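Local coordinates for protein threonine--tRNA ligase catalytic subunit (Aeropyrum pernix, PDB 3A32) that probably joins ATP-activated threonine to tRNA(Thr), as a zinc-binding, homodimeric class II synthetase that is probably unable to remove mischarged serine, at residues P338-V343 with K370-A375; G366-G371 with P464-F469; L206-K211 with I247-G252. All coordinates share one frame; numbering follows the deposited sequence.

Contact 1: P338-V343 with K370-A375; sequences PIQFAV and KGFRVA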
loop_
_atom_site.group_PDB
_atom_site.type_symbol
_atom_site.label_atom_id
_atom_site.label_comp_id
_atom_site.label_asym_id
_atom_site.label_seq_id
_atom_site.Cartn_x
_atom_site.Cartn_y
_atom_site.Cartn_z
ATOM N N PRO A 338 11.585 7.487 10.154
ATOM C CA PRO A 338 11.243 8.678 9.356
ATOM C C PRO A 338 12.500 9.297 8.694
ATOM O O PRO A 338 12.514 9.507 7.468
ATOM C CB PRO A 338 10.600 9.610 10.391
ATOM C CG PRO A 338 9.978 8.653 11.409
ATOM C CD PRO A 338 11.033 7.552 11.525
ATOM N N ILE A 339 13.555 9.575 9.479
ATOM C CA ILE A 339 14.834 10.046 8.919
ATOM C C ILE A 339 15.846 8.902 8.976
ATOM O O ILE A 339 16.204 8.430 10.070
ATOM C CB ILE A 339 15.374 11.317 9.670
ATOM C CG1 ILE A 339 14.348 12.462 9.594
ATOM C CG2 ILE A 339 16.756 11.741 9.107
ATOM C CD1 ILE A 339 14.690 13.735 10.469
ATOM N N GLN A 340 16.307 8.446 7.808
ATOM C CA GLN A 340 17.270 7.363 7.744
ATOM C C GLN A 340 18.721 7.802 7.939
ATOM O O GLN A 340 19.467 7.175 8.699
ATOM C CB GLN A 340 17.080 6.597 6.429
ATOM C CG GLN A 340 15.734 5.798 6.451
ATOM C CD GLN A 340 15.496 5.021 5.221
ATOM O OE1 GLN A 340 15.426 5.576 4.125
ATOM N NE2 GLN A 340 15.329 3.709 5.376
ATOM N N PHE A 341 19.130 8.870 7.255
ATOM C CA PHE A 341 20.480 9.436 7.414
ATOM C C PHE A 341 20.293 10.870 7.788
ATOM O O PHE A 341 19.660 11.604 7.021
ATOM C CB PHE A 341 21.287 9.392 6.099
ATOM C CG PHE A 341 21.786 8.021 5.746
ATOM C CD1 PHE A 341 22.953 7.518 6.337
ATOM C CD2 PHE A 341 21.066 7.210 4.867
ATOM C CE1 PHE A 341 23.410 6.233 6.032
ATOM C CE2 PHE A 341 21.510 5.916 4.553
ATOM C CZ PHE A 341 22.700 5.430 5.106
ATOM N N ALA A 342 20.840 11.291 8.941
ATOM C CA ALA A 342 20.945 12.725 9.208
ATOM C C ALA A 342 22.391 13.116 8.867
ATOM O O ALA A 342 23.337 12.493 9.390
ATOM C CB ALA A 342 20.617 13.061 10.650
ATOM N N VAL A 343 22.554 14.085 7.979
ATOM C CA VAL A 343 23.863 14.551 7.527
ATOM C C VAL A 343 24.101 15.915 8.174
ATOM O O VAL A 343 23.364 16.880 7.905
ATOM C CB VAL A 343 23.937 14.658 5.959
ATOM C CG1 VAL A 343 25.284 15.187 5.505
ATOM C CG2 VAL A 343 23.651 13.268 5.258
ATOM N N LYS A 370 19.729 7.330 -4.133
ATOM C CA LYS A 370 19.593 5.881 -3.826
ATOM C C LYS A 370 18.236 5.480 -3.208
ATOM O O LYS A 370 17.945 4.295 -3.010
ATOM C CB LYS A 370 20.781 5.399 -3.002
ATOM C CG LYS A 370 22.095 5.412 -3.830
ATOM C CD LYS A 370 23.100 4.466 -3.282
ATOM C CE LYS A 370 24.409 4.581 -4.009
ATOM N NZ LYS A 370 24.336 3.810 -5.265
ATOM N N GLY A 371 17.402 6.492 -2.904
ATOM C CA GLY A 371 16.059 6.228 -2.417
ATOM C C GLY A 371 15.908 6.320 -0.898
ATOM O O GLY A 371 14.910 5.841 -0.351
ATOM N N PHE A 372 16.883 6.940 -0.221
ATOM C CA PHE A 372 16.898 7.026 1.242
ATOM C C PHE A 372 16.176 8.248 1.742
ATOM O O PHE A 372 16.005 9.249 0.989
ATOM C CB PHE A 372 18.337 7.057 1.789
ATOM C CG PHE A 372 19.102 5.770 1.567
ATOM C CD1 PHE A 372 18.699 4.590 2.209
ATOM C CD2 PHE A 372 20.227 5.750 0.756
ATOM C CE1 PHE A 372 19.397 3.403 2.047
ATOM C CE2 PHE A 372 20.940 4.561 0.562
ATOM C CZ PHE A 372 20.491 3.379 1.203
ATOM N N ARG A 373 15.794 8.206 3.023
ATOM C CA ARG A 373 15.216 9.396 3.691
ATOM C C ARG A 373 16.319 10.180 4.441
ATOM O O ARG A 373 16.937 9.662 5.396
ATOM C CB ARG A 373 14.041 9.002 4.580
ATOM C CG ARG A 373 12.782 8.524 3.745
ATOM C CD ARG A 373 11.585 8.192 4.593
ATOM N NE ARG A 373 11.826 7.123 5.551
ATOM C CZ ARG A 373 11.742 5.816 5.281
ATOM N NH1 ARG A 373 11.407 5.409 4.054
ATOM N NH2 ARG A 373 11.962 4.911 6.245
ATOM N N VAL A 374 16.543 11.424 3.998
ATOM C CA VAL A 374 17.722 12.211 4.365
ATOM C C VAL A 374 17.286 13.566 5.005
ATOM O O VAL A 374 16.310 14.196 4.559
ATOM C CB VAL A 374 18.681 12.438 3.120
ATOM C CG1 VAL A 374 20.031 13.123 3.542
ATOM C CG2 VAL A 374 18.992 11.117 2.431
ATOM N N ALA A 375 17.974 13.976 6.071
ATOM C CA ALA A 375 17.845 15.328 6.590
ATOM C C ALA A 375 19.256 15.922 6.770
ATOM O O ALA A 375 20.125 15.283 7.375
ATOM C CB ALA A 375 17.075 15.309 7.911
HETATM O O HOH W 1 14.027 4.893 2.005
#
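Phe341 and Phe372 meet as a T-shaped pair where the two parallel strands of a beta-alpha-beta crossover, 341-347 and 373-380, begin in the anticodon-binding domain. CE2 of Phe341 stands over the centre of the Phe372 ring, 3.8 Å from its CG, with the planes at 78°. Leu367 and Ala446, on two helices, touch both rings, a setting that suits large apolar side chains. Gln340 and Arg373 lie flat on each other, amide and guanidinium planes 10° apart. The extended glutamine chain (chi2 -179°) carries CD over the guanidinium face, offset toward its rim. Gln340 OE1 accepts the N-H of Arg373 N on an in-plane lone pair at 2.9 Å, and a water bridges it to Gly371 O; NE2 bonds to Phe334 O. An alanine in place of this glutamine would probably leave the Arg373 N-H and the water without this acceptor, and the guanidinium without its stacked amide. Carbonyls of Thr335, Ala337 and Ile463 hold the guanidinium, with a weak bond from NE to Pro338 O. The single methyl of Ala375 fits against Ile339, its CB 3.8 Å from Ile339 CG2. Arg373 O takes two N-H groups, Phe341 N at 3.0 Å and Gln340 N at 2.8 Å, the latter tilted from the carbonyl plane.

Contact 2: G366-G371 with P464-F469; sequences GLLDKG and PADFSF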
loop_
_atom_site.group_PDB
_atom_site.type_symbol
_atom_site.label_atom_id
_atom_site.label_comp_id
_atom_site.label_asym_id
_atom_site.label_seq_id
_atom_site.Cartn_x
_atom_site.Cartn_y
_atom_site.Cartn_z
ATOM N N GLY A 366 23.241 12.377 -3.039
ATOM C CA GLY A 366 23.539 11.032 -3.502
ATOM C C GLY A 366 22.693 9.986 -2.762
ATOM O O GLY A 366 22.186 9.023 -3.373
ATOM N N LEU A 367 22.582 10.138 -1.445
ATOM C CA LEU A 367 21.666 9.238 -0.616
ATOM C C LEU A 367 20.189 9.338 -1.023
ATOM O O LEU A 367 19.498 8.324 -1.093
ATOM C CB LEU A 367 21.811 9.564 0.865
ATOM C CG LEU A 367 23.221 9.177 1.355
ATOM C CD1 LEU A 367 23.398 9.771 2.731
ATOM C CD2 LEU A 367 23.412 7.675 1.361
ATOM N N LEU A 368 19.714 10.558 -1.299
ATOM C CA LEU A 368 18.368 10.755 -1.847
ATOM C C LEU A 368 18.195 10.028 -3.153
ATOM O O LEU A 368 17.218 9.373 -3.330
ATOM C CB LEU A 368 18.021 12.239 -2.017
ATOM C CG LEU A 368 17.717 13.018 -0.725
ATOM C CD1 LEU A 368 17.972 14.517 -0.890
ATOM C CD2 LEU A 368 16.271 12.769 -0.310
ATOM N N ASP A 369 19.171 10.104 -4.051
ATOM C CA ASP A 369 19.099 9.394 -5.337
ATOM C C ASP A 369 19.097 7.861 -5.189
ATOM O O ASP A 369 18.543 7.161 -6.046
ATOM C CB ASP A 369 20.248 9.806 -6.263
ATOM C CG ASP A 369 20.128 11.242 -6.759
ATOM O OD1 ASP A 369 19.071 11.922 -6.566
ATOM O OD2 ASP A 369 21.110 11.707 -7.376
ATOM N N LYS A 370 19.729 7.330 -4.133
ATOM C CA LYS A 370 19.593 5.881 -3.826
ATOM C C LYS A 370 18.236 5.480 -3.208
ATOM O O LYS A 370 17.945 4.295 -3.010
ATOM C CB LYS A 370 20.781 5.399 -3.002
ATOM C CG LYS A 370 22.095 5.412 -3.830
ATOM C CD LYS A 370 23.100 4.466 -3.282
ATOM C CE LYS A 370 24.409 4.581 -4.009
ATOM N NZ LYS A 370 24.336 3.810 -5.265
ATOM N N GLY A 371 17.402 6.492 -2.904
ATOM C CA GLY A 371 16.059 6.228 -2.417
ATOM C C GLY A 371 15.908 6.320 -0.898
ATOM O O GLY A 371 14.910 5.841 -0.351
ATOM N N PRO A 464 12.159 7.647 -0.643
ATOM C CA PRO A 464 13.012 8.823 -0.342
ATOM C C PRO A 464 12.214 9.995 0.106
ATOM O O PRO A 464 11.034 10.161 -0.259
ATOM C CB PRO A 464 13.703 9.164 -1.672
ATOM C CG PRO A 464 12.934 8.437 -2.764
ATOM C CD PRO A 464 12.160 7.289 -2.079
ATOM N N ALA A 465 12.863 10.816 0.905
ATOM C CA ALA A 465 12.301 12.092 1.297
ATOM C C ALA A 465 13.435 12.959 1.800
ATOM O O ALA A 465 14.385 12.453 2.404
ATOM C CB ALA A 465 11.201 11.923 2.398
ATOM N N ASP A 466 13.334 14.245 1.517
ATOM C CA ASP A 466 14.173 15.246 2.134
ATOM C C ASP A 466 13.441 15.826 3.345
ATOM O O ASP A 466 12.474 16.589 3.208
ATOM C CB ASP A 466 14.563 16.341 1.125
ATOM C CG ASP A 466 15.609 17.307 1.679
ATOM O OD1 ASP A 466 15.880 17.353 2.895
ATOM O OD2 ASP A 466 16.139 18.094 0.905
ATOM N N PHE A 467 13.892 15.433 4.546
ATOM C CA PHE A 467 13.279 15.931 5.774
ATOM C C PHE A 467 14.144 16.964 6.527
ATOM O O PHE A 467 13.974 17.157 7.758
ATOM C CB PHE A 467 12.946 14.753 6.688
ATOM C CG PHE A 467 11.749 13.942 6.256
ATOM C CD1 PHE A 467 10.671 14.535 5.576
ATOM C CD2 PHE A 467 11.668 12.582 6.601
ATOM C CE1 PHE A 467 9.523 13.765 5.209
ATOM C CE2 PHE A 467 10.527 11.815 6.280
ATOM C CZ PHE A 467 9.452 12.421 5.565
ATOM N N SER A 468 15.024 17.653 5.787
ATOM C CA SER A 468 15.893 18.665 6.358
ATOM C C SER A 468 15.121 19.646 7.227
ATOM O O SER A 468 15.626 20.011 8.271
ATOM C CB SER A 468 16.660 19.449 5.294
ATOM O OG SER A 468 17.380 18.577 4.464
ATOM N N PHE A 469 13.893 20.018 6.832
ATOM C CA PHE A 469 13.107 21.036 7.561
ATOM C C PHE A 469 12.836 20.685 9.016
ATOM O O PHE A 469 12.554 21.589 9.830
ATOM C CB PHE A 469 11.778 21.345 6.834
ATOM C CG PHE A 469 10.836 20.184 6.736
ATOM C CD1 PHE A 469 9.903 19.912 7.770
ATOM C CD2 PHE A 469 10.825 19.381 5.594
ATOM C CE1 PHE A 469 8.988 18.847 7.653
ATOM C CE2 PHE A 469 9.908 18.276 5.478
ATOM C CZ PHE A 469 9.010 18.011 6.494
#
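Gly371 and Pro464 pack backbone against ring where a Schellman motif ends helix 353-369 beside strand 465-466, an outermost strand of the anticodon-binding domain's mixed sheet. This buried part of the contact is closely packed. The proline ring sits on the glycine: its CG is 3.8 Å from Gly371 CA, and its CD is 3.6 Å from Gly371 O. That oxygen also lies 3.3 Å from Pro464 N, but the proline nitrogen carries no hydrogen, so the pair meets by packing alone. Gly371 has a positive phi (99°), at which a CB would press on the carbonyl oxygen of Lys370, and its N returns a bond to Leu368 O at 2.9 Å in the last helical turn. Pro464, whose CB points toward the helix end, supplies a compact apolar surface there, and Arg65 of the second subunit packs on it too.

Leu368 continues the close packing through a single methyl. Its chi1 (-74°) sets CG anti to the carbonyl carbon, and chi2 (156°) then turns CD2 to the strand backbone, 3.3 Å from Ala465 O. Val374, on the neighbouring strand, also touches this leucine, whose branched apolar end suits a place between helix and strand. Leu368 is nevertheless partly exposed, and the packing gives way to solvent beside it. The solvent side belongs to Asp466, an exposed residue whose CB is a distant 4.2 Å from Leu368 CD2. Its carboxylate turns to its own segment instead, as aspartate readily does, and forms an Asx turn: Asp466 OD1, met nearly along its C-O axis, accepts from Ser468 N at 3.0 Å.

Contact 3: L206-K211 with I247-G252; sequences LSMSDK and IVELEG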
loop_
_atom_site.group_PDB
_atom_site.type_symbol
_atom_site.label_atom_id
_atom_site.label_comp_id
_atom_site.label_asym_id
_atom_site.label_seq_id
_atom_site.Cartn_x
_atom_site.Cartn_y
_atom_site.Cartn_z
ATOM N N LEU A 206 -2.765 -20.237 25.397
ATOM C CA LEU A 206 -3.905 -20.865 24.725
ATOM C C LEU A 206 -5.173 -20.626 25.499
ATOM O O LEU A 206 -5.177 -20.743 26.737
ATOM C CB LEU A 206 -3.686 -22.366 24.562
ATOM C CG LEU A 206 -2.332 -22.912 24.059
ATOM C CD1 LEU A 206 -2.383 -24.455 23.839
ATOM C CD2 LEU A 206 -1.788 -22.220 22.776
ATOM N N SER A 207 -6.251 -20.266 24.799
ATOM C CA SER A 207 -7.556 -20.135 25.452
ATOM C C SER A 207 -8.569 -21.166 24.901
ATOM O O SER A 207 -8.894 -21.177 23.716
ATOM C CB SER A 207 -8.058 -18.702 25.357
ATOM O OG SER A 207 -7.107 -17.796 25.909
ATOM N N MET A 208 -9.043 -22.042 25.772
ATOM C CA MET A 208 -9.762 -23.249 25.361
ATOM C C MET A 208 -11.205 -23.223 25.848
ATOM O O MET A 208 -11.567 -22.343 26.602
ATOM C CB MET A 208 -9.055 -24.491 25.923
ATOM C CG MET A 208 -7.565 -24.509 25.767
ATOM S SD MET A 208 -7.068 -24.498 24.017
ATOM C CE MET A 208 -5.785 -25.759 24.027
ATOM N N SER A 209 -12.022 -24.191 25.401
ATOM C CA SER A 209 -13.372 -24.390 25.923
ATOM C C SER A 209 -13.350 -24.868 27.351
ATOM O O SER A 209 -12.324 -25.312 27.866
ATOM C CB SER A 209 -14.156 -25.443 25.137
ATOM O OG SER A 209 -13.528 -26.702 25.255
ATOM N N ASP A 210 -14.512 -24.731 27.976
ATOM C CA ASP A 210 -14.915 -25.577 29.092
ATOM C C ASP A 210 -15.728 -26.674 28.414
ATOM O O ASP A 210 -16.753 -26.402 27.802
ATOM C CB ASP A 210 -15.780 -24.773 30.062
ATOM C CG ASP A 210 -16.176 -25.563 31.340
ATOM O OD1 ASP A 210 -16.349 -26.832 31.343
ATOM O OD2 ASP A 210 -16.340 -24.848 32.347
ATOM N N LYS A 211 -15.244 -27.907 28.481
ATOM C CA LYS A 211 -15.917 -29.030 27.821
ATOM C C LYS A 211 -17.397 -29.215 28.232
ATOM O O LYS A 211 -18.207 -29.661 27.389
ATOM C CB LYS A 211 -15.154 -30.353 28.056
ATOM C CG LYS A 211 -13.887 -30.448 27.204
ATOM C CD LYS A 211 -13.767 -31.788 26.437
ATOM C CE LYS A 211 -12.719 -31.663 25.287
ATOM N NZ LYS A 211 -12.879 -30.357 24.491
ATOM N N ILE A 247 4.325 -22.221 27.630
ATOM C CA ILE A 247 2.989 -22.344 27.108
ATOM C C ILE A 247 2.059 -22.287 28.291
ATOM O O ILE A 247 2.304 -22.953 29.279
ATOM C CB ILE A 247 2.759 -23.739 26.408
ATOM C CG1 ILE A 247 3.865 -24.071 25.375
ATOM C CG2 ILE A 247 1.333 -23.800 25.782
ATOM C CD1 ILE A 247 4.060 -22.917 24.300
ATOM N N VAL A 248 1.013 -21.476 28.198
ATOM C CA VAL A 248 0.051 -21.293 29.271
ATOM C C VAL A 248 -1.290 -21.682 28.660
ATOM O O VAL A 248 -1.586 -21.222 27.575
ATOM C CB VAL A 248 -0.027 -19.796 29.754
ATOM C CG1 VAL A 248 -1.212 -19.609 30.665
ATOM C CG2 VAL A 248 1.230 -19.399 30.520
ATOM N N GLU A 249 -2.088 -22.505 29.353
ATOM C CA GLU A 249 -3.403 -22.934 28.879
ATOM C C GLU A 249 -4.521 -22.524 29.843
ATOM O O GLU A 249 -4.428 -22.789 31.059
ATOM C CB GLU A 249 -3.422 -24.435 28.660
ATOM C CG GLU A 249 -4.592 -24.851 27.826
ATOM C CD GLU A 249 -4.659 -26.329 27.527
ATOM O OE1 GLU A 249 -3.654 -26.930 27.085
ATOM O OE2 GLU A 249 -5.759 -26.888 27.718
ATOM N N LEU A 250 -5.554 -21.836 29.319
ATOM C CA LEU A 250 -6.651 -21.380 30.144
ATOM C C LEU A 250 -7.972 -22.016 29.734
ATOM O O LEU A 250 -8.527 -21.725 28.658
ATOM C CB LEU A 250 -6.784 -19.858 30.143
ATOM C CG LEU A 250 -5.550 -18.957 30.403
ATOM C CD1 LEU A 250 -5.901 -17.530 30.084
ATOM C CD2 LEU A 250 -5.048 -19.075 31.850
ATOM N N GLU A 251 -8.483 -22.865 30.617
ATOM C CA GLU A 251 -9.737 -23.519 30.397
ATOM C C GLU A 251 -10.861 -22.507 30.465
ATOM O O GLU A 251 -10.874 -21.647 31.356
ATOM C CB GLU A 251 -9.942 -24.674 31.396
ATOM C CG GLU A 251 -11.363 -25.330 31.318
ATOM C CD GLU A 251 -11.520 -26.568 32.243
ATOM O OE1 GLU A 251 -10.689 -26.719 33.161
ATOM O OE2 GLU A 251 -12.450 -27.379 32.033
ATOM N N GLY A 252 -11.792 -22.603 29.511
ATOM C CA GLY A 252 -12.981 -21.779 29.534
ATOM C C GLY A 252 -12.803 -20.367 29.021
ATOM O O GLY A 252 -13.741 -19.573 29.108
HETATM O O HOH W 2 -12.733 -28.691 29.823
#
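Leu206 joins the neighbouring strand through both backbone groups: its N donates to Val248 O at 2.7 Å, and its O accepts from Leu250 N at 2.8 Å. Its buried side chain lies on the face that Glu249 shares, with CG 4.1 Å from Ile247 CG2, and Leu261 touches it as well, a setting for a branched apolar residue. Ser207, small enough to fit beside Glu253 and Lys260, shares the opposite face with Leu250. Here the chain leaves strand 202-207, which a beta-alpha-beta crossover through helix 222-243 pairs in parallel with strand 246-250, an outermost strand of the class II catalytic sheet. Met208 N still bonds to Leu250 O, at 2.9 Å. The flexible Met208 side chain, bent at chi2 (-62°) and chi3 (-135°), crosses Glu249 at about a right angle and brings CE to 3.7 Å from Glu249 CD, while Arg233 pairs with that carboxylate. Ser209 O receives a weak bond from Gly252 N at 3.2 Å; the positive phi there (80°) is one that glycine adopts easily. Asp210 OD1 lies 4.0 Å from the like charge of Glu251 OE2, a repulsion probably eased by the bond OD1 accepts from Ser212 N. Lys211 N donates to a water that in turn donates to Glu251 OE2 at 2.6 Å.

Overall arrangement
From the N terminus, contact 3 comes first: within the catalytic domain it closes the loop that runs through helix 222-243 and brings two parallel strands side by side at one margin of the large sheet. It is complete before contact 1 opens. Contact 1 closes the similar crossover through helix 353-369 in the anticodon-binding domain. Contact 2 starts on the end of that helix, before contact 1 has closed, so the two cross rather than nest and share Lys370 and Gly371; its far longer loop returns near the C terminus, adding 465-466 beside strand 373-380. Contacts 1 and 2 have centres about 5 Å apart, whereas those of contacts 1 and 3 are about 48 Å apart.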